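Local coordinates for tRNA (guanine-N(1)-)-methyltransferase (Corynebacterium diphtheriae, PDB 7KFF), which probably transfers a methyl group from S-adenosylmethionine to N1 of guanine 37 in tRNA, as other TrmD enzymes of the SPOUT class do, at residues A[19-24]-A[164-169]. Sequence-based numbering, arbitrary orientation.
Sequences LDVITI and FACGRY. With SAH (S-adenosyl-L-homocysteine), chain C.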
ATOM      1  N   LEU A  19      -7.132  17.550   2.746  1.00 13.68           N
ATOM      2  CA  LEU A  19      -6.394  16.777   1.768  1.00 14.06           C
ATOM      3  C   LEU A  19      -6.774  17.263   0.382  1.00 13.90           C
ATOM      4  O   LEU A  19      -7.957  17.341   0.060  1.00 17.03           O
ATOM      5  CB  LEU A  19      -6.752  15.298   1.830  1.00 16.65           C
ATOM      6  CG  LEU A  19      -6.599  14.586   3.151  1.00 17.60           C
ATOM      7  CD1 LEU A  19      -6.949  13.103   2.972  1.00 19.01           C
ATOM      8  CD2 LEU A  19      -5.218  14.759   3.747  1.00 18.01           C
ATOM      9  N   ASP A  20      -5.783  17.576  -0.442  1.00 13.22           N
ATOM     10  CA  ASP A  20      -5.998  17.901  -1.848  1.00 14.25           C
ATOM     11  C   ASP A  20      -5.200  16.905  -2.677  1.00 13.74           C
ATOM     12  O   ASP A  20      -4.025  16.655  -2.394  1.00 16.78           O
ATOM     13  CB  ASP A  20      -5.564  19.323  -2.170  1.00 16.03           C
ATOM     14  CG  ASP A  20      -6.570  20.349  -1.724  1.00 16.94           C
ATOM     15  OD1 ASP A  20      -7.616  20.490  -2.404  1.00 18.58           O
ATOM     16  OD2 ASP A  20      -6.351  20.968  -0.659  1.00 18.59           O
ATOM     17  N   VAL A  21      -5.829  16.332  -3.691  1.00 12.71           N
ATOM     18  CA  VAL A  21      -5.209  15.310  -4.526  1.00 13.03           C
ATOM     19  C   VAL A  21      -5.257  15.782  -5.970  1.00 13.24           C
ATOM     20  O   VAL A  21      -6.330  16.139  -6.465  1.00 14.96           O
ATOM     21  CB  VAL A  21      -5.939  13.963  -4.396  1.00 13.55           C
ATOM     22  CG1 VAL A  21      -5.201  12.881  -5.180  1.00 14.71           C
ATOM     23  CG2 VAL A  21      -6.111  13.567  -2.960  1.00 15.00           C
ATOM     24  N   ILE A  22      -4.114  15.762  -6.652  1.00 13.13           N
ATOM     25  CA  ILE A  22      -4.021  16.151  -8.056  1.00 13.15           C
ATOM     26  C   ILE A  22      -3.725  14.898  -8.871  1.00 12.82           C
ATOM     27  O   ILE A  22      -2.757  14.181  -8.586  1.00 13.47           O
ATOM     28  CB  ILE A  22      -2.946  17.224  -8.287  1.00 14.01           C
ATOM     29  CG1 ILE A  22      -3.166  18.427  -7.368  1.00 15.88           C
ATOM     30  CG2 ILE A  22      -2.945  17.656  -9.748  1.00 15.54           C
ATOM     31  CD1 ILE A  22      -1.969  19.347  -7.254  1.00 16.41           C
ATOM     32  N   THR A  23      -4.567  14.628  -9.867  1.00 13.22           N
ATOM     33  CA  THR A  23      -4.584  13.336 -10.535  1.00 13.88           C
ATOM     34  C   THR A  23      -5.240  13.452 -11.905  1.00 14.78           C
ATOM     35  O   THR A  23      -6.124  14.280 -12.119  1.00 15.26           O
ATOM     36  CB  THR A  23      -5.372  12.332  -9.661  1.00 15.52           C
ATOM     37  OG1 THR A  23      -5.626  11.132 -10.404  1.00 15.25           O
ATOM     38  CG2 THR A  23      -6.735  12.919  -9.231  1.00 16.34           C
ATOM     39  N   ILE A  24      -4.852  12.561 -12.822  1.00 14.19           N
ATOM     40  CA  ILE A  24      -5.613  12.433 -14.068  1.00 15.09           C
ATOM     41  C   ILE A  24      -6.797  11.465 -13.957  1.00 15.04           C
ATOM     42  O   ILE A  24      -7.555  11.317 -14.928  1.00 16.74           O
ATOM     43  CB  ILE A  24      -4.729  12.075 -15.285  1.00 15.59           C
ATOM     44  CG1 ILE A  24      -4.035  10.736 -15.089  1.00 17.07           C
ATOM     45  CG2 ILE A  24      -3.763  13.219 -15.594  1.00 17.02           C
ATOM     46  CD1 ILE A  24      -3.434  10.174 -16.358  1.00 17.51           C
ATOM     47  N   PHE A 164      -1.306  15.878  -2.424  1.00 12.29           N
ATOM     48  CA  PHE A 164      -0.743  14.700  -3.069  1.00 12.22           C
ATOM     49  C   PHE A 164      -0.617  14.919  -4.570  1.00 12.81           C
ATOM     50  O   PHE A 164      -1.591  15.302  -5.217  1.00 14.06           O
ATOM     51  CB  PHE A 164      -1.627  13.474  -2.852  1.00 12.90           C
ATOM     52  CG  PHE A 164      -1.768  13.043  -1.426  1.00 13.93           C
ATOM     53  CD1 PHE A 164      -2.746  13.599  -0.631  1.00 15.62           C
ATOM     54  CD2 PHE A 164      -1.000  12.014  -0.915  1.00 15.10           C
ATOM     55  CE1 PHE A 164      -2.937  13.159   0.673  1.00 17.88           C
ATOM     56  CE2 PHE A 164      -1.187  11.565   0.379  1.00 16.60           C
ATOM     57  CZ  PHE A 164      -2.163  12.140   1.174  1.00 18.56           C
ATOM     58  N   ALA A 165       0.562  14.644  -5.122  1.00 13.11           N
ATOM     59  CA  ALA A 165       0.811  14.701  -6.562  1.00 13.86           C
ATOM     60  C   ALA A 165       0.900  13.272  -7.079  1.00 13.05           C
ATOM     61  O   ALA A 165       1.871  12.574  -6.796  1.00 14.83           O
ATOM     62  CB  ALA A 165       2.099  15.464  -6.863  1.00 15.47           C
ATOM     63  N   CYS A 166      -0.113  12.829  -7.827  1.00 13.30           N
ATOM     64  CA  CYS A 166      -0.206  11.442  -8.269  1.00 13.26           C
ATOM     65  C   CYS A 166       0.456  11.215  -9.616  1.00 13.43           C
ATOM     66  O   CYS A 166      -0.003  11.732 -10.634  1.00 15.06           O
ATOM     67  CB  CYS A 166      -1.653  10.977  -8.367  1.00 14.75           C
ATOM     68  SG  CYS A 166      -2.563  11.090  -6.829  1.00 15.94           S
ATOM     69  N   GLY A 167       1.505  10.387  -9.636  1.00 14.17           N
ATOM     70  CA  GLY A 167       2.155  10.054 -10.879  1.00 14.80           C
ATOM     71  C   GLY A 167       1.500   8.892 -11.605  1.00 14.95           C
ATOM     72  O   GLY A 167       0.804   8.062 -11.010  1.00 14.99           O
ATOM     73  N   ARG A 168       1.742   8.860 -12.907  1.00 15.09           N
ATOM     74  CA  ARG A 168       1.413   7.767 -13.802  1.00 15.16           C
ATOM     75  C   ARG A 168       2.596   7.640 -14.763  1.00 14.87           C
ATOM     76  O   ARG A 168       3.471   8.517 -14.809  1.00 16.45           O
ATOM     77  CB  ARG A 168       0.130   8.097 -14.581  1.00 16.63           C
ATOM     78  CG  ARG A 168      -1.145   8.063 -13.743  1.00 17.53           C
ATOM     79  CD  ARG A 168      -1.770   6.700 -13.742  1.00 17.77           C
ATOM     80  NE  ARG A 168      -2.676   6.462 -12.626  1.00 15.96           N
ATOM     81  CZ  ARG A 168      -3.390   5.352 -12.480  1.00 15.50           C
ATOM     82  NH1 ARG A 168      -3.413   4.427 -13.426  1.00 16.37           N
ATOM     83  NH2 ARG A 168      -4.097   5.158 -11.386  1.00 16.12           N
ATOM     84  N   TYR A 169       2.617   6.547 -15.530  1.00 16.93           N
ATOM     85  CA  TYR A 169       3.612   6.356 -16.583  1.00 16.96           C
ATOM     86  C   TYR A 169       4.981   6.210 -15.916  1.00 17.41           C
ATOM     87  O   TYR A 169       5.136   5.401 -15.000  1.00 18.44           O
ATOM     88  CB  TYR A 169       3.498   7.461 -17.633  1.00 18.93           C
ATOM     89  CG  TYR A 169       2.054   7.737 -18.003  1.00 20.80           C
ATOM     90  CD1 TYR A 169       1.154   6.698 -18.271  1.00 21.77           C
ATOM     91  CD2 TYR A 169       1.579   9.038 -18.038  1.00 21.53           C
ATOM     92  CE1 TYR A 169      -0.175   6.966 -18.594  1.00 23.61           C
ATOM     93  CE2 TYR A 169       0.269   9.315 -18.381  1.00 22.86           C
ATOM     94  CZ  TYR A 169      -0.606   8.275 -18.643  1.00 23.93           C
ATOM     95  OH  TYR A 169      -1.912   8.538 -18.961  1.00 27.19           O
TER
HETATM   96  N   SAH C 302       9.460   3.261 -13.898  1.00 47.70           N
HETATM   97  CA  SAH C 302       9.017   3.563 -12.552  1.00 44.24           C
HETATM   98  CB  SAH C 302       7.545   3.219 -12.489  1.00 38.65           C
HETATM   99  CG  SAH C 302       6.620   4.378 -12.164  1.00 29.01           C
HETATM  100  SD  SAH C 302       5.107   3.573 -11.676  1.00 21.49           S
HETATM  101  C   SAH C 302       9.736   2.780 -11.467  1.00 47.02           C
HETATM  102  O   SAH C 302       9.673   1.554 -11.423  1.00 49.05           O
HETATM  103  OXT SAH C 302      10.373   3.370 -10.595  1.00 45.28           O
HETATM  104  C5' SAH C 302       4.009   4.963 -11.926  1.00 18.08           C
HETATM  105  C4' SAH C 302       3.639   5.703 -10.657  1.00 15.41           C
HETATM  106  O4' SAH C 302       2.952   4.850  -9.744  1.00 13.82           O
HETATM  107  C3' SAH C 302       4.785   6.316  -9.838  1.00 15.41           C
HETATM  108  O3' SAH C 302       5.267   7.474 -10.417  1.00 19.11           O
HETATM  109  C2' SAH C 302       4.093   6.510  -8.488  1.00 13.71           C
HETATM  110  O2' SAH C 302       3.254   7.639  -8.502  1.00 15.64           O
HETATM  111  C1' SAH C 302       3.229   5.270  -8.419  1.00 13.33           C
HETATM  112  N9  SAH C 302       3.894   4.152  -7.723  1.00 12.18           N
HETATM  113  C8  SAH C 302       4.337   2.969  -8.272  1.00 12.50           C
HETATM  114  N7  SAH C 302       4.813   2.179  -7.293  1.00 12.86           N
HETATM  115  C5  SAH C 302       4.699   2.859  -6.118  1.00 12.10           C
HETATM  116  C6  SAH C 302       5.029   2.547  -4.807  1.00 11.59           C
HETATM  117  N6  SAH C 302       5.607   1.387  -4.433  1.00 13.12           N
HETATM  118  N1  SAH C 302       4.765   3.479  -3.830  1.00 12.06           N
HETATM  119  C2  SAH C 302       4.172   4.677  -4.150  1.00 11.82           C
HETATM  120  N3  SAH C 302       3.831   4.991  -5.432  1.00 12.35           N
HETATM  121  C4  SAH C 302       4.101   4.089  -6.384  1.00 12.69           C
HETATM  122  O   HOH W   1      -2.373  11.127 -12.076  1.00 16.09           O
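Val21 straddles Phe164, on the adjacent strand, and Cys166, just past that strand's end: its CG2 meets CD1 of the Phe164 ring obliquely, while CG1, anti to the backbone N (chi1 -175°), lies 3.6 Å from Cys166 SG. The Phe164 ring turns its edge to the other strand, with Asp20 O in its plane and Leu19 CD2 4.1 Å from CE1. Val203 of helix 200-211 covers Val21, Phe164 and Cys166 on this face; on the other, Ile22 and Ala165 lie under Trp82 of helix 79-90. Three backbone hydrogen bonds join the segments: Phe164 N to Asp20 O (2.8 Å), Ile22 N to Phe164 O, and Cys166 N to Ile22 O (3.1 Å). These are inner strands of the parallel sheet in the knotted SPOUT domain, and where they end the pairing passes to a water that accepts from Ile24 N and donates to Cys166 O. Farther on, Ile24 and Tyr169 meet tip to tip, CD1 3.4 Å from OH. Glu200 ties the segments from outside, OE2 hydrogen-bonded to Thr23 OG1 and OE1 in a salt bridge with Arg168 NE. Segment 164-169 also lines the cofactor pocket, Tyr169 O approaching C5' of S-adenosylhomocysteine to 3.3 Å.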